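Local coordinates for single-stranded DNA-binding protein (Mycobacterium smegmatis, PDB 5GQO), which probably binds single-stranded DNA through an OB-fold domain and assembles as a tetramer of identical subunits, at residues Y73-V86 against S116-D128. Numbering follows the deposited sequence.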
ATOM      1  N   TYR B  73       3.596 -15.265  -5.351  1.00 42.63           N
ATOM      2  CA  TYR B  73       2.898 -15.679  -6.570  1.00 43.86           C
ATOM      3  C   TYR B  73       1.438 -15.303  -6.418  1.00 43.04           C
ATOM      4  O   TYR B  73       0.838 -15.618  -5.391  1.00 44.58           O
ATOM      5  CB  TYR B  73       3.009 -17.194  -6.751  1.00 45.45           C
ATOM      6  CG  TYR B  73       4.440 -17.623  -6.882  1.00 53.12           C
ATOM      7  CD1 TYR B  73       5.135 -17.462  -8.098  1.00 56.42           C
ATOM      8  CD2 TYR B  73       5.129 -18.150  -5.790  1.00 54.56           C
ATOM      9  CE1 TYR B  73       6.468 -17.807  -8.213  1.00 57.42           C
ATOM     10  CE2 TYR B  73       6.466 -18.507  -5.899  1.00 60.51           C
ATOM     11  CZ  TYR B  73       7.133 -18.328  -7.111  1.00 61.45           C
ATOM     12  OH  TYR B  73       8.450 -18.697  -7.211  1.00 57.34           O
ATOM     13  N   VAL B  74       0.876 -14.605  -7.401  1.00 43.91           N
ATOM     14  CA  VAL B  74      -0.559 -14.272  -7.392  1.00 45.33           C
ATOM     15  C   VAL B  74      -1.167 -14.295  -8.774  1.00 40.95           C
ATOM     16  O   VAL B  74      -0.501 -14.052  -9.736  1.00 40.27           O
ATOM     17  CB  VAL B  74      -0.881 -12.852  -6.834  1.00 50.54           C
ATOM     18  CG1 VAL B  74      -0.640 -12.800  -5.335  1.00 53.24           C
ATOM     19  CG2 VAL B  74      -0.118 -11.749  -7.536  1.00 47.63           C
ATOM     20  N   THR B  75      -2.461 -14.563  -8.840  1.00 41.12           N
ATOM     21  CA  THR B  75      -3.193 -14.523 -10.091  1.00 41.28           C
ATOM     22  C   THR B  75      -3.723 -13.091 -10.211  1.00 37.42           C
ATOM     23  O   THR B  75      -4.238 -12.558  -9.251  1.00 40.21           O
ATOM     24  CB  THR B  75      -4.331 -15.565 -10.041  1.00 42.34           C
ATOM     25  OG1 THR B  75      -3.769 -16.869  -9.913  1.00 42.71           O
ATOM     26  CG2 THR B  75      -5.210 -15.507 -11.262  1.00 42.77           C
ATOM     27  N   VAL B  76      -3.579 -12.483 -11.373  1.00 35.17           N
ATOM     28  CA  VAL B  76      -4.061 -11.131 -11.633  1.00 36.93           C
ATOM     29  C   VAL B  76      -5.195 -11.222 -12.638  1.00 40.49           C
ATOM     30  O   VAL B  76      -5.078 -11.955 -13.610  1.00 43.39           O
ATOM     31  CB  VAL B  76      -2.968 -10.275 -12.263  1.00 34.01           C
ATOM     32  CG1 VAL B  76      -3.460  -8.874 -12.453  1.00 35.48           C
ATOM     33  CG2 VAL B  76      -1.735 -10.277 -11.388  1.00 36.55           C
ATOM     34  N   ASN B  77      -6.263 -10.463 -12.427  1.00 39.23           N
ATOM     35  CA  ASN B  77      -7.392 -10.462 -13.317  1.00 37.89           C
ATOM     36  C   ASN B  77      -7.570  -9.069 -13.863  1.00 37.94           C
ATOM     37  O   ASN B  77      -7.804  -8.157 -13.107  1.00 40.47           O
ATOM     38  CB  ASN B  77      -8.660 -10.783 -12.572  1.00 39.10           C
ATOM     39  CG  ASN B  77      -8.671 -12.150 -11.980  1.00 41.07           C
ATOM     40  OD1 ASN B  77      -8.236 -13.116 -12.577  1.00 43.67           O
ATOM     41  ND2 ASN B  77      -9.207 -12.245 -10.785  1.00 44.79           N
ATOM     42  N   CYS B  78      -7.514  -8.910 -15.181  1.00 38.50           N
ATOM     43  CA  CYS B  78      -7.808  -7.647 -15.795  1.00 37.65           C
ATOM     44  C   CYS B  78      -9.120  -7.716 -16.600  1.00 40.17           C
ATOM     45  O   CYS B  78      -9.429  -8.712 -17.247  1.00 38.73           O
ATOM     46  CB  CYS B  78      -6.665  -7.295 -16.718  1.00 40.77           C
ATOM     47  SG  CYS B  78      -5.052  -7.422 -15.965  1.00 39.63           S
ATOM     48  N   TRP B  79      -9.874  -6.635 -16.566  1.00 39.68           N
ATOM     49  CA  TRP B  79     -11.193  -6.573 -17.153  1.00 41.92           C
ATOM     50  C   TRP B  79     -11.261  -5.347 -18.026  1.00 42.11           C
ATOM     51  O   TRP B  79     -10.557  -4.368 -17.798  1.00 43.62           O
ATOM     52  CB  TRP B  79     -12.276  -6.422 -16.049  1.00 44.37           C
ATOM     53  CG  TRP B  79     -12.419  -7.594 -15.127  1.00 43.45           C
ATOM     54  CD1 TRP B  79     -11.844  -7.758 -13.909  1.00 45.44           C
ATOM     55  CD2 TRP B  79     -13.207  -8.759 -15.355  1.00 49.10           C
ATOM     56  NE1 TRP B  79     -12.193  -8.980 -13.377  1.00 44.32           N
ATOM     57  CE2 TRP B  79     -13.035  -9.608 -14.255  1.00 48.09           C
ATOM     58  CE3 TRP B  79     -14.048  -9.170 -16.392  1.00 53.34           C
ATOM     59  CZ2 TRP B  79     -13.677 -10.844 -14.168  1.00 51.51           C
ATOM     60  CZ3 TRP B  79     -14.671 -10.412 -16.312  1.00 49.67           C
ATOM     61  CH2 TRP B  79     -14.496 -11.220 -15.206  1.00 53.04           C
ATOM     62  N   GLY B  80     -12.138  -5.367 -19.009  1.00 42.54           N
ATOM     63  CA  GLY B  80     -12.465  -4.131 -19.722  1.00 41.53           C
ATOM     64  C   GLY B  80     -11.326  -3.593 -20.551  1.00 40.57           C
ATOM     65  O   GLY B  80     -10.545  -4.355 -21.172  1.00 42.78           O
ATOM     66  N   ASN B  81     -11.207  -2.278 -20.541  1.00 42.01           N
ATOM     67  CA  ASN B  81     -10.105  -1.635 -21.192  1.00 48.63           C
ATOM     68  C   ASN B  81      -8.713  -2.120 -20.699  1.00 53.56           C
ATOM     69  O   ASN B  81      -7.743  -2.118 -21.473  1.00 49.86           O
ATOM     70  CB  ASN B  81     -10.266  -0.144 -20.990  1.00 53.25           C
ATOM     71  CG  ASN B  81     -11.344   0.434 -21.886  1.00 60.31           C
ATOM     72  OD1 ASN B  81     -11.516   0.013 -23.034  1.00 67.82           O
ATOM     73  ND2 ASN B  81     -12.064   1.401 -21.380  1.00 60.74           N
ATOM     74  N   LEU B  82      -8.635  -2.518 -19.423  1.00 46.95           N
ATOM     75  CA  LEU B  82      -7.408  -2.975 -18.870  1.00 46.20           C
ATOM     76  C   LEU B  82      -7.059  -4.319 -19.464  1.00 44.23           C
ATOM     77  O   LEU B  82      -5.904  -4.578 -19.766  1.00 41.99           O
ATOM     78  CB  LEU B  82      -7.464  -3.044 -17.342  1.00 43.94           C
ATOM     79  CG  LEU B  82      -6.172  -3.507 -16.671  1.00 47.34           C
ATOM     80  CD1 LEU B  82      -5.027  -2.582 -17.009  1.00 46.05           C
ATOM     81  CD2 LEU B  82      -6.360  -3.536 -15.159  1.00 54.22           C
ATOM     82  N   ALA B  83      -8.044  -5.174 -19.661  1.00 46.49           N
ATOM     83  CA  ALA B  83      -7.793  -6.452 -20.340  1.00 48.05           C
ATOM     84  C   ALA B  83      -7.265  -6.226 -21.752  1.00 47.06           C
ATOM     85  O   ALA B  83      -6.399  -6.951 -22.224  1.00 48.28           O
ATOM     86  CB  ALA B  83      -9.065  -7.252 -20.400  1.00 50.73           C
ATOM     87  N   ARG B  84      -7.818  -5.230 -22.428  1.00 47.80           N
ATOM     88  CA  ARG B  84      -7.389  -4.907 -23.792  1.00 53.26           C
ATOM     89  C   ARG B  84      -5.961  -4.382 -23.867  1.00 52.51           C
ATOM     90  O   ARG B  84      -5.138  -4.941 -24.596  1.00 56.01           O
ATOM     91  CB  ARG B  84      -8.398  -3.988 -24.508  1.00 63.70           C
ATOM     92  CG  ARG B  84      -9.551  -4.804 -25.119  1.00 75.95           C
ATOM     93  CD  ARG B  84     -10.571  -4.004 -25.927  1.00 80.62           C
ATOM     94  NE  ARG B  84     -11.441  -3.173 -25.082  1.00 78.28           N
ATOM     95  CZ  ARG B  84     -12.410  -3.646 -24.282  1.00 75.68           C
ATOM     96  NH1 ARG B  84     -12.671  -4.954 -24.182  1.00 70.30           N
ATOM     97  NH2 ARG B  84     -13.138  -2.789 -23.572  1.00 73.52           N
ATOM     98  N   GLY B  85      -5.655  -3.341 -23.101  1.00 49.39           N
ATOM     99  CA  GLY B  85      -4.291  -2.812 -23.024  1.00 48.62           C
ATOM    100  C   GLY B  85      -3.275  -3.886 -22.704  1.00 44.33           C
ATOM    101  O   GLY B  85      -2.199  -3.946 -23.315  1.00 45.05           O
ATOM    102  N   VAL B  86      -3.603  -4.745 -21.742  1.00 42.20           N
ATOM    103  CA  VAL B  86      -2.635  -5.719 -21.282  1.00 42.34           C
ATOM    104  C   VAL B  86      -2.411  -6.787 -22.323  1.00 46.46           C
ATOM    105  O   VAL B  86      -1.267  -7.221 -22.515  1.00 57.04           O
ATOM    106  CB  VAL B  86      -2.979  -6.314 -19.897  1.00 40.36           C
ATOM    107  CG1 VAL B  86      -2.046  -7.460 -19.569  1.00 40.03           C
ATOM    108  CG2 VAL B  86      -2.846  -5.242 -18.811  1.00 40.56           C
ATOM    109  N   SER B 116      -8.498 -22.915  -2.325  1.00 62.69           N
ATOM    110  CA  SER B 116      -8.388 -21.463  -1.970  1.00 77.40           C
ATOM    111  C   SER B 116      -7.222 -20.734  -2.641  1.00 71.15           C
ATOM    112  O   SER B 116      -6.088 -21.122  -2.476  1.00 82.88           O
ATOM    113  CB  SER B 116      -8.297 -21.199  -0.464  1.00 76.71           C
ATOM    114  OG  SER B 116      -7.627 -19.963  -0.239  1.00 70.21           O
ATOM    115  N   SER B 117      -7.517 -19.676  -3.399  1.00 72.98           N
ATOM    116  CA  SER B 117      -6.515 -18.991  -4.221  1.00 62.30           C
ATOM    117  C   SER B 117      -6.575 -17.473  -4.037  1.00 59.38           C
ATOM    118  O   SER B 117      -7.645 -16.888  -3.899  1.00 61.07           O
ATOM    119  CB  SER B 117      -6.720 -19.321  -5.695  1.00 66.09           C
ATOM    120  OG  SER B 117      -7.792 -18.558  -6.253  1.00 66.11           O
ATOM    121  N   VAL B 118      -5.408 -16.849  -4.060  1.00 63.26           N
ATOM    122  CA  VAL B 118      -5.281 -15.437  -3.796  1.00 59.37           C
ATOM    123  C   VAL B 118      -5.148 -14.691  -5.103  1.00 50.84           C
ATOM    124  O   VAL B 118      -4.340 -15.050  -5.938  1.00 50.23           O
ATOM    125  CB  VAL B 118      -4.104 -15.197  -2.850  1.00 60.26           C
ATOM    126  CG1 VAL B 118      -2.881 -14.770  -3.589  1.00 53.82           C
ATOM    127  CG2 VAL B 118      -4.494 -14.148  -1.826  1.00 69.73           C
ATOM    128  N   GLU B 119      -6.015 -13.701  -5.316  1.00 48.41           N
ATOM    129  CA  GLU B 119      -6.142 -13.082  -6.623  1.00 43.80           C
ATOM    130  C   GLU B 119      -6.253 -11.594  -6.525  1.00 39.90           C
ATOM    131  O   GLU B 119      -6.762 -11.071  -5.538  1.00 42.22           O
ATOM    132  CB  GLU B 119      -7.392 -13.593  -7.326  1.00 50.80           C
ATOM    133  CG  GLU B 119      -7.323 -15.072  -7.680  1.00 55.27           C
ATOM    134  CD  GLU B 119      -8.595 -15.551  -8.336  1.00 58.85           C
ATOM    135  OE1 GLU B 119      -9.273 -14.742  -8.998  1.00 61.82           O
ATOM    136  OE2 GLU B 119      -8.924 -16.732  -8.171  1.00 69.34           O
ATOM    137  N   VAL B 120      -5.794 -10.917  -7.566  1.00 32.31           N
ATOM    138  CA  VAL B 120      -5.856  -9.493  -7.617  1.00 37.48           C
ATOM    139  C   VAL B 120      -6.863  -9.026  -8.658  1.00 40.58           C
ATOM    140  O   VAL B 120      -6.811  -9.466  -9.809  1.00 44.03           O
ATOM    141  CB  VAL B 120      -4.479  -8.925  -8.021  1.00 41.61           C
ATOM    142  CG1 VAL B 120      -4.530  -7.396  -8.123  1.00 42.42           C
ATOM    143  CG2 VAL B 120      -3.426  -9.377  -7.053  1.00 41.34           C
ATOM    144  N   ARG B 121      -7.783  -8.151  -8.270  1.00 40.10           N
ATOM    145  CA  ARG B 121      -8.603  -7.474  -9.268  1.00 43.65           C
ATOM    146  C   ARG B 121      -7.845  -6.213  -9.627  1.00 41.49           C
ATOM    147  O   ARG B 121      -7.917  -5.218  -8.889  1.00 40.04           O
ATOM    148  CB  ARG B 121      -9.998  -7.100  -8.745  1.00 46.04           C
ATOM    149  CG  ARG B 121     -10.774  -6.135  -9.651  1.00 49.26           C
ATOM    150  CD  ARG B 121     -12.119  -6.704  -9.996  1.00 56.89           C
ATOM    151  NE  ARG B 121     -13.124  -6.332  -9.008  1.00 62.67           N
ATOM    152  CZ  ARG B 121     -13.921  -7.196  -8.339  1.00 66.46           C
ATOM    153  NH1 ARG B 121     -13.880  -8.535  -8.503  1.00 49.52           N
ATOM    154  NH2 ARG B 121     -14.792  -6.687  -7.487  1.00 65.79           N
ATOM    155  N   ALA B 122      -7.168  -6.237 -10.772  1.00 38.41           N
ATOM    156  CA  ALA B 122      -6.322  -5.127 -11.152  1.00 39.29           C
ATOM    157  C   ALA B 122      -7.119  -3.944 -11.618  1.00 38.61           C
ATOM    158  O   ALA B 122      -8.158  -4.089 -12.256  1.00 48.10           O
ATOM    159  CB  ALA B 122      -5.329  -5.545 -12.229  1.00 41.63           C
ATOM    160  N   THR B 123      -6.601  -2.777 -11.275  1.00 37.63           N
ATOM    161  CA  THR B 123      -7.079  -1.459 -11.659  1.00 37.54           C
ATOM    162  C   THR B 123      -6.120  -0.760 -12.626  1.00 38.24           C
ATOM    163  O   THR B 123      -6.530   0.042 -13.427  1.00 40.95           O
ATOM    164  CB  THR B 123      -7.115  -0.633 -10.328  1.00 45.32           C
ATOM    165  OG1 THR B 123      -8.415  -0.734  -9.762  1.00 40.68           O
ATOM    166  CG2 THR B 123      -6.738   0.853 -10.480  1.00 50.73           C
ATOM    167  N   ALA B 124      -4.823  -1.008 -12.482  1.00 37.18           N
ATOM    168  CA  ALA B 124      -3.825  -0.468 -13.380  1.00 37.13           C
ATOM    169  C   ALA B 124      -2.697  -1.477 -13.472  1.00 37.62           C
ATOM    170  O   ALA B 124      -2.339  -2.112 -12.494  1.00 40.18           O
ATOM    171  CB  ALA B 124      -3.315   0.851 -12.871  1.00 40.57           C
ATOM    172  N   VAL B 125      -2.226  -1.708 -14.681  1.00 35.50           N
ATOM    173  CA  VAL B 125      -1.121  -2.562 -14.916  1.00 34.25           C
ATOM    174  C   VAL B 125      -0.263  -1.853 -15.935  1.00 38.56           C
ATOM    175  O   VAL B 125      -0.760  -1.199 -16.839  1.00 37.57           O
ATOM    176  CB  VAL B 125      -1.549  -3.894 -15.515  1.00 35.68           C
ATOM    177  CG1 VAL B 125      -0.334  -4.801 -15.763  1.00 37.30           C
ATOM    178  CG2 VAL B 125      -2.499  -4.599 -14.602  1.00 36.03           C
ATOM    179  N   GLY B 126       1.033  -1.984 -15.790  1.00 38.32           N
ATOM    180  CA  GLY B 126       1.949  -1.413 -16.748  1.00 39.74           C
ATOM    181  C   GLY B 126       3.199  -2.242 -16.718  1.00 38.75           C
ATOM    182  O   GLY B 126       3.431  -2.969 -15.755  1.00 38.83           O
ATOM    183  N   PRO B 127       4.029  -2.131 -17.755  1.00 36.41           N
ATOM    184  CA  PRO B 127       5.373  -2.665 -17.726  1.00 35.13           C
ATOM    185  C   PRO B 127       6.243  -1.865 -16.698  1.00 32.31           C
ATOM    186  O   PRO B 127       5.978  -0.701 -16.439  1.00 31.97           O
ATOM    187  CB  PRO B 127       5.836  -2.432 -19.156  1.00 37.30           C
ATOM    188  CG  PRO B 127       5.138  -1.208 -19.575  1.00 35.57           C
ATOM    189  CD  PRO B 127       3.792  -1.345 -18.969  1.00 39.67           C
ATOM    190  N   ASP B 128       7.254  -2.489 -16.129  1.00 30.81           N
ATOM    191  CA  ASP B 128       8.127  -1.826 -15.130  1.00 32.78           C
ATOM    192  C   ASP B 128       9.233  -1.161 -15.894  1.00 35.08           C
ATOM    193  O   ASP B 128      10.121  -1.855 -16.381  1.00 34.23           O
ATOM    194  CB  ASP B 128       8.699  -2.869 -14.152  1.00 33.98           C
ATOM    195  CG  ASP B 128       9.591  -2.267 -13.053  1.00 37.17           C
ATOM    196  OD1 ASP B 128       9.831  -1.048 -13.033  1.00 34.61           O
ATOM    197  OD2 ASP B 128      10.038  -3.039 -12.166  1.00 38.28           O
TER
HETATM  198  O   HOH W   1      -9.710  -4.910 -14.461  1.00 42.19           O
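Asn77 and Glu119 both turn their CG atoms anti to the carbonyl carbon (chi1 -63° and -66°), and the extended Glu119 chain then carries its carboxylate across to the amide. Asn77 ND2 donates to Glu119 OE1 at 3.1 Å, nearly straight and close to the amide's own plane, reaching the anti side of a carboxylate that stands 85° to it. Strands 73-79 and 117-122 run parallel, the pairing that closes the OB-fold barrel. Val120 sits between Thr75 and Asn77: its N bonds Thr75 O at 2.8 Å, and its O takes Asn77 N at 2.9 Å. Ala122 N continues the ladder to Asn77 O, and where the strands part a water bridges Trp79 N (2.7 Å) and Ala122 O (2.8 Å). The other face is apolar, with Val74 CG1 against Val118 CG1. Past the corner at Thr123, Leu82 of helix 80-89 lays CD2 on Ala122 CB at 3.7 Å and CD1 against Val125, which Val86 CG2 also meets at 3.8 Å. Ladder and amide-carboxylate bond thus tie the strands, aliphatic contacts seat the helix, and the amide N-H would modestly stabilise negative charge on partly exposed Glu119.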